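Local coordinates for phosphopantetheine attachment site family protein (Acinetobacter baumannii, PDB 4HKG) that probably serves as a free-standing peptidyl carrier protein of a secondary metabolic pathway, carrying intermediates on a phosphopantetheine arm, at residues 10-15 and 71-75; 17-22 and 44-48. All coordinates share one frame; numbering follows the deposited sequence.

Interaction 1 of 2, residues 10-15 and 71-75; sequences WSAIIR and INALA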
ATOM      1  N   TRP A  10      -5.612  -5.888   4.760  1.00  9.27           N
ATOM      2  CA  TRP A  10      -4.615  -4.866   4.475  1.00  9.44           C
ATOM      3  C   TRP A  10      -4.602  -4.465   3.004  1.00  9.81           C
ATOM      4  O   TRP A  10      -4.358  -3.304   2.677  1.00  9.65           O
ATOM      5  CB  TRP A  10      -3.223  -5.302   4.947  1.00  9.68           C
ATOM      6  CG  TRP A  10      -3.130  -5.323   6.426  1.00 10.57           C
ATOM      7  CD1 TRP A  10      -2.920  -6.414   7.226  1.00 12.76           C
ATOM      8  CD2 TRP A  10      -3.293  -4.208   7.304  1.00 11.72           C
ATOM      9  NE1 TRP A  10      -2.920  -6.034   8.546  1.00 13.61           N
ATOM     10  CE2 TRP A  10      -3.149  -4.686   8.619  1.00 12.45           C
ATOM     11  CE3 TRP A  10      -3.533  -2.846   7.100  1.00 11.56           C
ATOM     12  CZ2 TRP A  10      -3.240  -3.851   9.727  1.00 15.01           C
ATOM     13  CZ3 TRP A  10      -3.625  -2.021   8.201  1.00 15.20           C
ATOM     14  CH2 TRP A  10      -3.483  -2.526   9.495  1.00 15.28           C
ATOM     15  N   SER A  11      -4.871  -5.410   2.120  1.00  9.69           N
ATOM     16  CA  SER A  11      -4.945  -5.093   0.705  1.00  9.21           C
ATOM     17  C   SER A  11      -6.052  -4.060   0.434  1.00 10.06           C
ATOM     18  O   SER A  11      -5.846  -3.111  -0.325  1.00  9.70           O
ATOM     19  CB  SER A  11      -5.157  -6.362  -0.123  1.00 11.00           C
ATOM     20  OG  SER A  11      -5.149  -6.060  -1.507  1.00 12.32           O
ATOM     21  N   ALA A  12      -7.212  -4.228   1.063  1.00  9.50           N
ATOM     22  CA  ALA A  12      -8.306  -3.271   0.884  1.00  9.79           C
ATOM     23  C   ALA A  12      -7.917  -1.883   1.415  1.00  9.82           C
ATOM     24  O   ALA A  12      -8.206  -0.858   0.789  1.00 10.14           O
ATOM     25  CB  ALA A  12      -9.566  -3.768   1.565  1.00 10.60           C
ATOM     26  N   ILE A  13      -7.254  -1.844   2.567  1.00  8.93           N
ATOM     27  CA  ILE A  13      -6.806  -0.571   3.137  1.00  9.45           C
ATOM     28  C   ILE A  13      -5.779   0.111   2.230  1.00  9.68           C
ATOM     29  O   ILE A  13      -5.909   1.303   1.914  1.00  9.22           O
ATOM     30  CB  ILE A  13      -6.280  -0.764   4.587  1.00  9.39           C
ATOM     31  CG1 ILE A  13      -7.461  -1.066   5.513  1.00 12.42           C
ATOM     32  CG2 ILE A  13      -5.441   0.444   5.045  1.00 11.99           C
ATOM     33  CD1 ILE A  13      -7.103  -1.219   6.969  1.00 15.82           C
ATOM     34  N   ILE A  14      -4.777  -0.643   1.788  1.00  8.38           N
ATOM     35  CA  ILE A  14      -3.737  -0.083   0.937  1.00  9.57           C
ATOM     36  C   ILE A  14      -4.326   0.397  -0.385  1.00  8.82           C
ATOM     37  O   ILE A  14      -3.989   1.480  -0.857  1.00  8.88           O
ATOM     38  CB  ILE A  14      -2.600  -1.095   0.714  1.00  8.35           C
ATOM     39  CG1 ILE A  14      -1.864  -1.372   2.026  1.00  9.01           C
ATOM     40  CG2 ILE A  14      -1.604  -0.563  -0.306  1.00 10.36           C
ATOM     41  CD1 ILE A  14      -1.002  -2.625   1.989  1.00 10.06           C
ATOM     42  N   ARG A  15      -5.217  -0.386  -0.973  1.00  8.75           N
ATOM     43  CA  ARG A  15      -5.860   0.017  -2.220  1.00  9.67           C
ATOM     44  C   ARG A  15      -6.620   1.331  -2.057  1.00  9.68           C
ATOM     45  O   ARG A  15      -6.592   2.192  -2.943  1.00  9.88           O
ATOM     46  CB  ARG A  15      -6.786  -1.099  -2.706  1.00 10.24           C
ATOM     47  CG  ARG A  15      -7.368  -0.922  -4.096  1.00 10.54           C
ATOM     48  CD  ARG A  15      -8.260  -2.129  -4.414  1.00 16.66           C
ATOM     49  NE  ARG A  15      -8.555  -2.290  -5.834  1.00 17.33           N
ATOM     50  CZ  ARG A  15      -9.157  -3.354  -6.346  1.00 17.49           C
ATOM     51  NH1 ARG A  15      -9.510  -4.356  -5.549  1.00 22.84           N
ATOM     52  NH2 ARG A  15      -9.393  -3.431  -7.646  1.00 20.50           N
ATOM     53  N   ILE A  71       0.119  -3.544  -4.429  1.00  7.94           N
ATOM     54  CA  ILE A  71      -0.755  -3.486  -3.269  1.00  9.71           C
ATOM     55  C   ILE A  71      -0.726  -4.808  -2.507  1.00  8.04           C
ATOM     56  O   ILE A  71      -0.565  -4.826  -1.278  1.00  8.99           O
ATOM     57  CB  ILE A  71      -2.194  -3.125  -3.685  1.00  9.26           C
ATOM     58  CG1 ILE A  71      -2.251  -1.663  -4.146  1.00 11.12           C
ATOM     59  CG2 ILE A  71      -3.181  -3.387  -2.546  1.00 10.46           C
ATOM     60  CD1 ILE A  71      -3.518  -1.323  -4.875  1.00 12.23           C
ATOM     61  N   ASN A  72      -0.875  -5.914  -3.228  1.00  8.85           N
ATOM     62  CA  ASN A  72      -0.914  -7.221  -2.588  1.00  8.83           C
ATOM     63  C   ASN A  72       0.428  -7.626  -1.971  1.00  9.15           C
ATOM     64  O   ASN A  72       0.455  -8.281  -0.927  1.00 10.16           O
ATOM     65  CB  ASN A  72      -1.417  -8.294  -3.556  1.00  9.96           C
ATOM     66  CG  ASN A  72      -2.926  -8.372  -3.609  1.00 10.43           C
ATOM     67  OD1 ASN A  72      -3.614  -8.021  -2.638  1.00 12.23           O
ATOM     68  ND2 ASN A  72      -3.453  -8.827  -4.732  1.00 12.08           N
ATOM     69  N   ALA A  73       1.539  -7.245  -2.600  1.00  9.28           N
ATOM     70  CA  ALA A  73       2.854  -7.576  -2.042  1.00  9.51           C
ATOM     71  C   ALA A  73       3.073  -6.802  -0.742  1.00  8.82           C
ATOM     72  O   ALA A  73       3.589  -7.348   0.246  1.00  9.80           O
ATOM     73  CB  ALA A  73       3.963  -7.286  -3.044  1.00  9.92           C
ATOM     74  N   LEU A  74       2.660  -5.538  -0.733  1.00  8.66           N
ATOM     75  CA  LEU A  74       2.786  -4.733   0.475  1.00  8.37           C
ATOM     76  C   LEU A  74       1.860  -5.251   1.577  1.00  9.07           C
ATOM     77  O   LEU A  74       2.244  -5.292   2.746  1.00  9.62           O
ATOM     78  CB  LEU A  74       2.529  -3.255   0.181  1.00  9.16           C
ATOM     79  CG  LEU A  74       2.798  -2.277   1.330  1.00  8.67           C
ATOM     80  CD1 LEU A  74       4.259  -2.313   1.783  1.00 11.66           C
ATOM     81  CD2 LEU A  74       2.398  -0.875   0.900  1.00  9.97           C
ATOM     82  N   ALA A  75       0.654  -5.680   1.209  1.00  8.26           N
ATOM     83  CA  ALA A  75      -0.272  -6.274   2.172  1.00  9.16           C
ATOM     84  C   ALA A  75       0.317  -7.523   2.809  1.00  8.85           C
ATOM     85  O   ALA A  75       0.208  -7.720   4.025  1.00 10.65           O
ATOM     86  CB  ALA A  75      -1.596  -6.601   1.510  1.00  9.28           C
TER
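Ser11 and Ala75 bring their CA atoms to 5.0 Å where segments 10-15 and 71-75 pack as obliquely antiparallel helices, their axes 8.5 Å apart and crossing at 127°. This is the pairing of the first and last helices in the four-helix fold of carrier proteins, and it illustrates how a small residue allows close approach while larger neighbours interlock beside it. The methyl of Ala75 lies directly against the backbone of the other helix, with its CB 3.5 Å from Ser11 N and the CB of Trp10 also resting on it; the Trp10 indole turns away along helix 71-82 to meet Leu78 and Val79.

Ile14 and Ile71 fill the next turn, sliding past each other in opposite directions. The CD1 of Ile14 reaches over the backbone of the partner helix, 3.6 Å from Ala75 N, and also touches Leu74 CG. Its other branch meets its counterpart, Ile14 CG2 lying 3.9 Å from Ile71 CG2. Ile71 then sends CD1 across the base of Arg15 at about a right angle, 3.8 Å from Arg15 CA. The extended Arg15 chain carries its guanidinium away to weak hydrogen bonds with the carbonyl oxygens of Pro26 and Ile29. Leu52 of helix 42-56 touches both Ile14 and Leu74, closing the apolar side.

At the more exposed margin, the Ser11 hydroxyl is set opposite its own backbone nitrogen (chi1 -177°), which carries OG out to Asn72. Asp32 accepts a bond from Asn72 ND2, which probably fixes the amide's rotation and leaves OD1 facing the serine. Ser11 OG donates to Asn72 OD1 at 2.7 Å, with a C=O...donor angle of 147° and the donor tilted out of the carbonyl plane.

Interaction 2 of 2, residues 17-22 and 44-48; sequences LVAKEM and VALSV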
ATOM      1  N   LEU A  17      -5.943   3.708   0.201  1.00  8.40           N
ATOM      2  CA  LEU A  17      -4.945   4.762   0.333  1.00  7.95           C
ATOM      3  C   LEU A  17      -4.356   5.155  -1.022  1.00  8.32           C
ATOM      4  O   LEU A  17      -4.228   6.350  -1.335  1.00  8.67           O
ATOM      5  CB  LEU A  17      -3.806   4.337   1.262  1.00  9.55           C
ATOM      6  CG  LEU A  17      -4.151   4.111   2.731  1.00  8.83           C
ATOM      7  CD1 LEU A  17      -2.943   3.538   3.450  1.00 10.13           C
ATOM      8  CD2 LEU A  17      -4.593   5.404   3.382  1.00 10.70           C
ATOM      9  N   VAL A  18      -3.982   4.162  -1.817  1.00  7.78           N
ATOM     10  CA  VAL A  18      -3.380   4.417  -3.115  1.00 10.05           C
ATOM     11  C   VAL A  18      -4.363   5.138  -4.037  1.00  8.77           C
ATOM     12  O   VAL A  18      -4.011   6.134  -4.675  1.00  9.78           O
ATOM     13  CB  VAL A  18      -2.856   3.102  -3.737  1.00  9.25           C
ATOM     14  CG1 VAL A  18      -2.497   3.291  -5.198  1.00 11.21           C
ATOM     15  CG2 VAL A  18      -1.667   2.572  -2.933  1.00 10.08           C
ATOM     16  N   ALA A  19      -5.600   4.658  -4.098  1.00  9.65           N
ATOM     17  CA  ALA A  19      -6.615   5.262  -4.956  1.00 10.42           C
ATOM     18  C   ALA A  19      -6.885   6.715  -4.566  1.00 10.29           C
ATOM     19  O   ALA A  19      -7.025   7.581  -5.434  1.00 10.58           O
ATOM     20  CB  ALA A  19      -7.895   4.447  -4.915  1.00 11.29           C
ATOM     21  N   LYS A  20      -6.956   6.989  -3.268  1.00  9.28           N
ATOM     22  CA  LYS A  20      -7.186   8.350  -2.802  1.00 10.79           C
ATOM     23  C   LYS A  20      -6.038   9.272  -3.216  1.00  9.41           C
ATOM     24  O   LYS A  20      -6.271  10.412  -3.633  1.00 10.92           O
ATOM     25  CB  LYS A  20      -7.393   8.371  -1.286  1.00 11.19           C
ATOM     26  CG  LYS A  20      -8.760   7.849  -0.821  1.00 13.84           C
ATOM     27  CD  LYS A  20      -9.816   8.950  -0.759  1.00 16.28           C
ATOM     28  CE  LYS A  20     -11.158   8.410  -0.263  1.00 15.26           C
ATOM     29  NZ  LYS A  20     -12.050   9.514   0.201  1.00 20.66           N
ATOM     30  N   GLU A  21      -4.803   8.789  -3.109  1.00  9.25           N
ATOM     31  CA  GLU A  21      -3.647   9.578  -3.519  1.00  9.98           C
ATOM     32  C   GLU A  21      -3.601   9.787  -5.033  1.00  9.62           C
ATOM     33  O   GLU A  21      -3.218  10.857  -5.510  1.00 12.57           O
ATOM     34  CB  GLU A  21      -2.357   8.914  -3.052  1.00 10.06           C
ATOM     35  CG  GLU A  21      -1.989   9.252  -1.628  1.00 11.05           C
ATOM     36  CD  GLU A  21      -1.583  10.704  -1.499  1.00 14.02           C
ATOM     37  OE1 GLU A  21      -2.377  11.538  -1.013  1.00 14.49           O
ATOM     38  OE2 GLU A  21      -0.445  11.027  -1.897  1.00 15.88           O
ATOM     39  N   MET A  22      -3.993   8.774  -5.794  1.00  9.36           N
ATOM     40  CA  MET A  22      -3.926   8.849  -7.250  0.80  9.98           C
ATOM     41  C   MET A  22      -5.156   9.531  -7.845  1.00 10.61           C
ATOM     42  O   MET A  22      -5.210   9.793  -9.045  1.00 11.72           O
ATOM     43  CB  MET A  22      -3.729   7.455  -7.855  0.80 10.25           C
ATOM     44  CG  MET A  22      -2.439   6.753  -7.409  0.80 11.27           C
ATOM     45  SD  MET A  22      -0.920   7.721  -7.606  0.80 10.98           S
ATOM     46  CE  MET A  22      -0.843   7.856  -9.393  0.80 13.93           C
ATOM     47  N   VAL A  44       3.775  10.139  -3.248  1.00  9.50           N
ATOM     48  CA  VAL A  44       2.694   9.226  -2.913  1.00  9.19           C
ATOM     49  C   VAL A  44       3.195   8.080  -2.035  1.00  8.62           C
ATOM     50  O   VAL A  44       2.523   7.685  -1.073  1.00  9.29           O
ATOM     51  CB  VAL A  44       1.967   8.706  -4.173  1.00  9.41           C
ATOM     52  CG1 VAL A  44       0.949   7.644  -3.801  1.00 10.21           C
ATOM     53  CG2 VAL A  44       1.288   9.852  -4.893  1.00 11.98           C
ATOM     54  N   ALA A  45       4.362   7.525  -2.344  1.00  8.64           N
ATOM     55  CA  ALA A  45       4.896   6.448  -1.519  1.00  8.15           C
ATOM     56  C   ALA A  45       5.095   6.909  -0.072  1.00  8.70           C
ATOM     57  O   ALA A  45       4.800   6.164   0.869  1.00  8.92           O
ATOM     58  CB  ALA A  45       6.197   5.904  -2.097  1.00  9.55           C
ATOM     59  N   LEU A  46       5.592   8.126   0.106  1.00  8.70           N
ATOM     60  CA  LEU A  46       5.740   8.692   1.439  1.00  9.78           C
ATOM     61  C   LEU A  46       4.381   8.884   2.138  1.00  9.33           C
ATOM     62  O   LEU A  46       4.228   8.582   3.335  1.00  9.38           O
ATOM     63  CB  LEU A  46       6.511  10.010   1.356  1.00 10.51           C
ATOM     64  CG  LEU A  46       6.633  10.801   2.657  1.00 12.83           C
ATOM     65  CD1 LEU A  46       7.354   9.974   3.718  1.00 16.27           C
ATOM     66  CD2 LEU A  46       7.345  12.129   2.422  1.00 14.34           C
ATOM     67  N   SER A  47       3.394   9.376   1.398  1.00  9.29           N
ATOM     68  CA  SER A  47       2.038   9.524   1.934  1.00  9.91           C
ATOM     69  C   SER A  47       1.462   8.188   2.395  1.00  8.63           C
ATOM     70  O   SER A  47       0.953   8.068   3.516  1.00  9.69           O
ATOM     71  CB  SER A  47       1.119  10.151   0.880  1.00 10.22           C
ATOM     72  OG  SER A  47      -0.245  10.100   1.289  1.00 12.09           O
ATOM     73  N   VAL A  48       1.521   7.189   1.525  1.00  9.12           N
ATOM     74  CA  VAL A  48       0.946   5.886   1.818  1.00  8.99           C
ATOM     75  C   VAL A  48       1.650   5.192   2.979  1.00  9.87           C
ATOM     76  O   VAL A  48       0.997   4.691   3.899  1.00  8.81           O
ATOM     77  CB  VAL A  48       0.946   4.988   0.555  1.00  9.00           C
ATOM     78  CG1 VAL A  48       0.536   3.558   0.898  1.00 10.60           C
ATOM     79  CG2 VAL A  48       0.029   5.576  -0.512  1.00 10.72           C
TER
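Glu21 and Val44 make the tightest apolar touch between segments 17-22 and 44-48, with Glu21 CB 3.6 Å from Val44 CG1. The two helix segments run roughly antiparallel at 137° with their axes 10.0 Å apart, a spacing wide enough for branched side chains to stand between them. They belong to helices 7-22 and 42-56 of the carrier-protein bundle. The second of these begins beside Asp41, whose OD1 accepts a hydrogen bond from Val44 N; in this family the serine following that aspartate is the usual attachment point of the phosphopantetheine arm.

The buried part is a row of three valines, Val44, Val48 and Val18. Val44 slides past the aliphatic part of Glu21 in the opposite direction. One turn on along helix 42-56 and one turn back along helix 7-22, Val18 CG2 meets Val48 CG2 at 4.2 Å, and the side chain of Val18 continues onto Tyr38 and Leu40. Partly exposed residues stand at the ends of the row. Leu17 adds a looser touch, CD1 to Val48 CG1 at 4.3 Å, before passing on to Leu52; at the Val44 end a touch by Met22 SD is doubtful, since the methionine has two conformers.

The partly exposed side is polar and makes no hydrogen bond across the contact. A bend at chi2 (-69°) lays the flat face of the Glu21 carboxylate against the Ser47 hydroxyl, with Ser47 OG above the plane and 3.2 Å from Glu21 CD. Over that face the hydroxyl meets neither oxygen at a good angle, which is why so close an approach is no hydrogen bond.

With no hydrogen bond or salt bridge joining the two segments, the pairing rests on van der Waals contact; the glutamate gives its CB to Val44 and the face of its carboxylate to Ser47, and its charge stays at the partly exposed margin.

In the fold
Interactions 1 and 2 lie on successive portions of helix 7-22, with centres about 12 Å apart. The first half of that helix packs on helix 71-82, the second on helix 42-56, so one helix ties together the beginning, middle and end of this single-chain domain. Along the sequence interaction 2 is nested inside the loop closed by interaction 1, and the segments of the two contacts do not otherwise touch. Leu52 of helix 42-56 nevertheless meets Ile14 of the first and Leu17 of the second. The arrangement illustrates how a small helical bundle holds the helix that starts at the likely phosphopantetheine attachment serine against its core.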